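Local structure of sortase family protein (Streptococcus agalactiae, 3O0P) at residues L20-K23 / E24-R27; K157-T160 / P161-S165. The protein is a pilus-related class C sortase that probably joins pilin subunits covalently by transpeptidation during assembly of surface pili in group B Streptococcus. All coordinates share one frame; numbering follows the deposited sequence.

Contact 1. Residues L20-K23 / E24-R27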
ATOM      1  N   LEU A  20      -9.846  14.305  14.090  1.00 14.40           N
ATOM      2  CA  LEU A  20     -10.221  15.164  12.974  1.00 14.00           C
ATOM      3  C   LEU A  20     -11.740  15.315  12.952  1.00 14.12           C
ATOM      4  O   LEU A  20     -12.482  14.361  13.157  1.00 15.33           O
ATOM      5  CB  LEU A  20      -9.765  14.555  11.648  1.00 13.22           C
ATOM      6  CG  LEU A  20      -8.269  14.346  11.475  1.00 13.73           C
ATOM      7  CD1 LEU A  20      -8.027  13.645  10.118  1.00 15.48           C
ATOM      8  CD2 LEU A  20      -7.483  15.673  11.587  1.00 15.75           C
ATOM      9  N   SER A  21     -12.203  16.520  12.669  1.00 13.70           N
ATOM     10  CA  SER A  21     -13.636  16.762  12.535  1.00 13.20           C
ATOM     11  C   SER A  21     -14.140  16.134  11.236  1.00 12.67           C
ATOM     12  O   SER A  21     -13.367  15.871  10.315  1.00 12.06           O
ATOM     13  CB  SER A  21     -13.927  18.265  12.495  0.95 14.49           C
ATOM     14  OG  SER A  21     -13.524  18.778  11.242  0.98 14.55           O
ATOM     15  N   GLN A  22     -15.451  15.936  11.121  1.00 14.27           N
ATOM     16  CA  GLN A  22     -15.992  15.407   9.877  1.00 14.58           C
ATOM     17  C   GLN A  22     -15.764  16.367   8.706  1.00 12.61           C
ATOM     18  O   GLN A  22     -15.481  15.920   7.600  1.00 12.14           O
ATOM     19  CB  GLN A  22     -17.477  15.051  10.018  1.00 17.32           C
ATOM     20  CG  GLN A  22     -17.717  13.796  10.855  0.53 19.28           C
ATOM     21  CD  GLN A  22     -17.086  12.545  10.257  0.60 19.57           C
ATOM     22  OE1 GLN A  22     -17.274  12.235   9.085  0.47 20.21           O
ATOM     23  NE2 GLN A  22     -16.346  11.813  11.075  0.42 21.88           N
ATOM     24  N   LYS A  23     -15.857  17.678   8.923  1.00 12.49           N
ATOM     25  CA  LYS A  23     -15.569  18.623   7.851  1.00 12.26           C
ATOM     26  C   LYS A  23     -14.132  18.482   7.380  1.00 10.42           C
ATOM     27  O   LYS A  23     -13.870  18.509   6.200  1.00 10.81           O
ATOM     28  CB  LYS A  23     -15.847  20.067   8.258  1.00 14.89           C
ATOM     29  CG  LYS A  23     -17.328  20.457   8.252  0.80 16.33           C
ATOM     30  CD  LYS A  23     -17.528  21.956   8.490  0.98 17.71           C
ATOM     31  CE  LYS A  23     -18.963  22.255   8.844  0.60 18.69           C
ATOM     32  NZ  LYS A  23     -19.131  23.712   8.995  0.81 20.35           N
ATOM     33  N   GLU A  24     -13.202  18.292   8.308  1.00 10.87           N
ATOM     34  CA  GLU A  24     -11.795  18.184   7.947  1.00 10.47           C
ATOM     35  C   GLU A  24     -11.500  16.868   7.236  1.00  9.80           C
ATOM     36  O   GLU A  24     -10.723  16.837   6.288  1.00 10.13           O
ATOM     37  CB  GLU A  24     -10.917  18.375   9.196  0.85 10.73           C
ATOM     38  CG  GLU A  24      -9.419  18.211   8.978  0.89 10.03           C
ATOM     39  CD  GLU A  24      -8.802  19.222   8.037  0.77  8.87           C
ATOM     40  OE1 GLU A  24      -9.501  20.125   7.535  0.67  8.37           O
ATOM     41  OE2 GLU A  24      -7.568  19.103   7.833  0.64  8.96           O
ATOM     42  N   ILE A  25     -12.109  15.773   7.687  1.00 10.20           N
ATOM     43  CA  ILE A  25     -11.985  14.516   6.972  1.00 10.53           C
ATOM     44  C   ILE A  25     -12.521  14.686   5.557  1.00  9.44           C
ATOM     45  O   ILE A  25     -11.872  14.268   4.601  1.00 10.00           O
ATOM     46  CB  ILE A  25     -12.712  13.384   7.728  0.96 11.91           C
ATOM     47  CG1 ILE A  25     -11.981  13.053   9.039  1.00 14.56           C
ATOM     48  CG2 ILE A  25     -12.840  12.143   6.845  0.93 12.85           C
ATOM     49  CD1 ILE A  25     -12.749  12.174   9.969  0.83 15.94           C
ATOM     50  N   ASN A  26     -13.665  15.339   5.413  1.00 10.67           N
ATOM     51  CA  ASN A  26     -14.213  15.542   4.085  1.00 10.83           C
ATOM     52  C   ASN A  26     -13.309  16.366   3.206  1.00  9.73           C
ATOM     53  O   ASN A  26     -13.186  16.072   2.010  1.00 10.26           O
ATOM     54  CB  ASN A  26     -15.588  16.196   4.187  1.00 12.57           C
ATOM     55  CG  ASN A  26     -16.692  15.189   4.239  1.00 15.25           C
ATOM     56  OD1 ASN A  26     -16.737  14.277   3.407  0.51 13.74           O
ATOM     57  ND2 ASN A  26     -17.651  15.412   5.117  0.62 17.47           N
ATOM     58  N   ARG A  27     -12.701  17.410   3.767  1.00  9.80           N
ATOM     59  CA  ARG A  27     -11.816  18.272   2.998  1.00  9.96           C
ATOM     60  C   ARG A  27     -10.601  17.468   2.523  1.00  9.04           C
ATOM     61  O   ARG A  27     -10.229  17.517   1.352  1.00  9.41           O
ATOM     62  CB  ARG A  27     -11.363  19.434   3.862  0.92  9.84           C
ATOM     63  CG  ARG A  27     -10.528  20.450   3.087  0.77  9.55           C
ATOM     64  CD  ARG A  27      -9.872  21.483   3.981  0.86  9.93           C
ATOM     65  NE  ARG A  27      -8.830  20.910   4.824  0.92 10.27           N
ATOM     66  CZ  ARG A  27      -7.589  20.709   4.402  0.83 10.02           C
ATOM     67  NH1 ARG A  27      -7.251  21.064   3.170  0.81 10.90           N
ATOM     68  NH2 ARG A  27      -6.681  20.178   5.201  0.82 11.67           N
TER

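Contact 2. Residues K157-T160 / P161-S165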
ATOM      1  N   LYS A 157       1.063 -12.839  -8.437  1.00 12.47           N
ATOM      2  CA  LYS A 157       1.980 -12.878  -9.569  1.00 12.94           C
ATOM      3  C   LYS A 157       3.379 -12.515  -9.135  1.00 12.32           C
ATOM      4  O   LYS A 157       3.563 -11.679  -8.264  1.00 12.82           O
ATOM      5  CB  LYS A 157       1.550 -11.923 -10.681  1.00 16.17           C
ATOM      6  CG  LYS A 157       0.265 -12.327 -11.351  1.00 18.23           C
ATOM      7  CD  LYS A 157      -0.130 -11.373 -12.465  1.00 19.62           C
ATOM      8  CE  LYS A 157       0.612 -11.675 -13.748  0.89 20.62           C
ATOM      9  NZ  LYS A 157       0.083 -10.881 -14.882  1.00 21.74           N
ATOM     10  N   VAL A 158       4.369 -13.132  -9.775  1.00 13.10           N
ATOM     11  CA  VAL A 158       5.770 -12.790  -9.599  1.00 13.49           C
ATOM     12  C   VAL A 158       6.220 -12.214 -10.925  1.00 14.32           C
ATOM     13  O   VAL A 158       6.078 -12.867 -11.959  1.00 16.74           O
ATOM     14  CB  VAL A 158       6.595 -14.024  -9.216  0.86 14.60           C
ATOM     15  CG1 VAL A 158       8.087 -13.711  -9.301  0.83 15.83           C
ATOM     16  CG2 VAL A 158       6.199 -14.491  -7.822  0.91 16.50           C
ATOM     17  N   VAL A 159       6.759 -10.995 -10.896  1.00 14.09           N
ATOM     18  CA  VAL A 159       7.108 -10.253 -12.103  1.00 14.36           C
ATOM     19  C   VAL A 159       8.529  -9.682 -11.995  1.00 14.65           C
ATOM     20  O   VAL A 159       9.129  -9.616 -10.905  1.00 13.71           O
ATOM     21  CB  VAL A 159       6.078  -9.124 -12.385  0.87 16.04           C
ATOM     22  CG1 VAL A 159       4.655  -9.706 -12.469  0.93 18.00           C
ATOM     23  CG2 VAL A 159       6.198  -8.037 -11.317  1.00 18.24           C
ATOM     24  N   THR A 160       9.060  -9.260 -13.127  1.00 14.88           N
ATOM     25  CA  THR A 160      10.364  -8.603 -13.138  1.00 15.62           C
ATOM     26  C   THR A 160      10.238  -7.156 -12.674  1.00 15.10           C
ATOM     27  O   THR A 160       9.166  -6.586 -12.738  1.00 16.12           O
ATOM     28  CB  THR A 160      11.010  -8.671 -14.533  1.00 18.29           C
ATOM     29  OG1 THR A 160      10.166  -8.029 -15.491  0.79 18.69           O
ATOM     30  CG2 THR A 160      11.221 -10.130 -14.934  0.97 21.81           C
ATOM     31  N   PRO A 161      11.331  -6.570 -12.177  1.00 15.63           N
ATOM     32  CA  PRO A 161      11.207  -5.255 -11.545  1.00 17.00           C
ATOM     33  C   PRO A 161      10.840  -4.129 -12.498  1.00 17.18           C
ATOM     34  O   PRO A 161      10.414  -3.070 -12.023  1.00 18.23           O
ATOM     35  CB  PRO A 161      12.588  -5.025 -10.931  0.85 18.95           C
ATOM     36  CG  PRO A 161      13.130  -6.397 -10.707  1.00 19.30           C
ATOM     37  CD  PRO A 161      12.636  -7.193 -11.882  1.00 18.08           C
ATOM     38  N   ASP A 162      10.993  -4.353 -13.802  1.00 17.56           N
ATOM     39  CA  ASP A 162      10.614  -3.345 -14.797  1.00 19.58           C
ATOM     40  C   ASP A 162       9.242  -3.595 -15.433  1.00 19.43           C
ATOM     41  O   ASP A 162       8.893  -2.967 -16.437  1.00 22.31           O
ATOM     42  CB  ASP A 162      11.706  -3.216 -15.869  0.83 21.00           C
ATOM     43  CG  ASP A 162      12.108  -4.544 -16.480  0.54 19.17           C
ATOM     44  OD1 ASP A 162      11.474  -5.589 -16.191  0.58 19.18           O
ATOM     45  OD2 ASP A 162      13.082  -4.528 -17.260  0.37 19.03           O
ATOM     46  N   ASN A 163       8.453  -4.488 -14.847  1.00 18.15           N
ATOM     47  CA  ASN A 163       7.105  -4.769 -15.343  1.00 17.35           C
ATOM     48  C   ASN A 163       6.046  -4.197 -14.404  1.00 16.04           C
ATOM     49  O   ASN A 163       5.744  -4.789 -13.376  1.00 17.40           O
ATOM     50  CB  ASN A 163       6.889  -6.277 -15.487  1.00 18.52           C
ATOM     51  CG  ASN A 163       5.506  -6.626 -15.998  0.96 17.38           C
ATOM     52  OD1 ASN A 163       4.698  -5.739 -16.310  0.82 17.06           O
ATOM     53  ND2 ASN A 163       5.207  -7.915 -16.054  0.99 19.31           N
ATOM     54  N   PHE A 164       5.490  -3.045 -14.773  1.00 16.83           N
ATOM     55  CA  PHE A 164       4.506  -2.369 -13.944  1.00 18.27           C
ATOM     56  C   PHE A 164       3.072  -2.674 -14.352  1.00 16.75           C
ATOM     57  O   PHE A 164       2.150  -2.121 -13.760  1.00 16.90           O
ATOM     58  CB  PHE A 164       4.711  -0.853 -14.026  1.00 21.43           C
ATOM     59  CG  PHE A 164       6.025  -0.395 -13.484  1.00 21.93           C
ATOM     60  CD1 PHE A 164       6.301  -0.485 -12.127  0.65 24.21           C
ATOM     61  CD2 PHE A 164       6.984   0.139 -14.325  0.71 23.69           C
ATOM     62  CE1 PHE A 164       7.519  -0.067 -11.627  1.00 25.36           C
ATOM     63  CE2 PHE A 164       8.199   0.557 -13.832  0.90 24.67           C
ATOM     64  CZ  PHE A 164       8.466   0.454 -12.481  1.00 25.43           C
ATOM     65  N   SER A 165       2.876  -3.539 -15.350  1.00 16.62           N
ATOM     66  CA  SER A 165       1.541  -3.766 -15.917  1.00 17.31           C
ATOM     67  C   SER A 165       0.478  -4.117 -14.900  1.00 16.82           C
ATOM     68  O   SER A 165      -0.662  -3.709 -15.029  1.00 16.85           O
ATOM     69  CB  SER A 165       1.598  -4.897 -16.952  0.91 19.35           C
ATOM     70  OG  SER A 165       2.279  -4.498 -18.123  0.55 18.91           O
TER
HETATM   71  O   HOH W   1       2.313  -9.047 -16.200  1.00 26.93           O
HETATM   72  O   HOH W   2       7.354 -10.033 -15.621  1.00 18.90           O

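Contact 1. Residues L20-K23 / E24-R27
Ser21 and Glu24 meet where the helix of residues 22-37 begins. The hydroxyl of Ser21, at the N-cap position, accepts the backbone N-H of Glu24, with Ser21 OG 3.0 Å from Glu24 N. A first torsion of 73° tucks OG between the backbone nitrogen and carbonyl carbon of its own residue, turned back over the first turn, and brings it alongside Glu24 CB. Behind this cap the helical ladder starts: Ile25 N reaches Ser21 O at 2.9 Å in a nearly straight bond, and Asn26 N and Arg27 N follow on Gln22 O and Lys23 O.

Leu20, just ahead of the cap, folds its side chain against the first turn. Its CB lies 3.7 Å from Ile25 CG1, the two side chains slanting across one another, while the Leu20 CD2 methyl approaches Glu24 CG at van der Waals distance. On the other flank the amide nitrogen of Gln22, folded back by a bend at its second torsion, comes to 3.8 Å from Ile25 CD1. Val66 and Ile145 also touch Leu20, and Lys146 touches Ile25, so this small apolar patch is shared with neighbouring loops.

Glu24 leaves with CG anti to the backbone N (chi1 177°) and then bends at its second torsion, which sets the carboxylate against the edge of the Arg27 guanidinium. The grip is side-on: Arg27 NE lies 2.9 Å from Glu24 OE1, and Arg27 NH2 is 3.0 Å from Glu24 OE2. Both oxygens are met on their syn sides but about 30° out of the carboxylate plane, whereas they lie close to the guanidinium plane. Arg28 forms a further salt bridge to OE2. Two arginines on one carboxylate should favour its ionised form, and a negative group in the first turn would probably also suit the positive end of the helix dipole.

Contact 2. Residues K157-T160 / P161-S165
Asn163 ND2 is held between two waters, donating to water 1 at 3.1 Å and to water 2 at 3.0 Å. Water 2 also accepts from Thr160 N, and water 1 from the ammonium group of Lys157, so the amide is tied through solvent to two residues of the 157-160 segment. Lys157 NZ has a second partner in a salt bridge to Asp166. With CG anti to its backbone N (chi1 180°), Asn163 swings its amide back beside the strand end, where ND2 lies 4.0 Å from Val159 CB and the two side chains meet at about a right angle. At the other end of the amide, Asn163 OD1 accepts Ser165 N at 3.0 Å and, weakly, the Ser165 hydroxyl. Both ends being engaged, rotation of the amide is well restrained.

Across the turn, Thr160 OG1 donates to Asp162 OD1 at 2.9 Å, meeting the oxygen nearly head-on along its C-O bond. The backbone closes the same turn: Asn163 N lies 3.1 Å from Thr160 O, approaching from above the carbonyl plane. Pro161 takes the second position, and its CD is crowded against Thr160 CB at 3.4 Å, across the peptide bond that joins the two residues. The proline ring also touches Asp46 and Arg190.

Val159 packs on Leu192, still within the sheet, and the chain leaves strand 148-159 immediately afterwards. A type I beta turn over Thr160-Asn163, overlapping at Asn163 with an Asx turn, thus leads out of this strand of the sortase beta fold into the loop before strand 174-182.

Both contacts are local and lie at the surface, on opposite sides of the chain's centre, with centres about 37 Å apart and no touch between them. They share no element of secondary structure: contact 1 starts helix 22-37, near the beginning of the modelled chain, whereas contact 2 ends strand 148-159 of the sheet. Each includes one buried aliphatic residue, Ile25 and Val159 respectively. Their polar chemistry differs accordingly. Residues 20-27 combine repeating backbone bonds with a direct carboxylate-guanidinium pair along the helix; residues 157-165 make a single turn-closing backbone bond between their segments and rely on side-chain hydrogen bonds and two bridging waters.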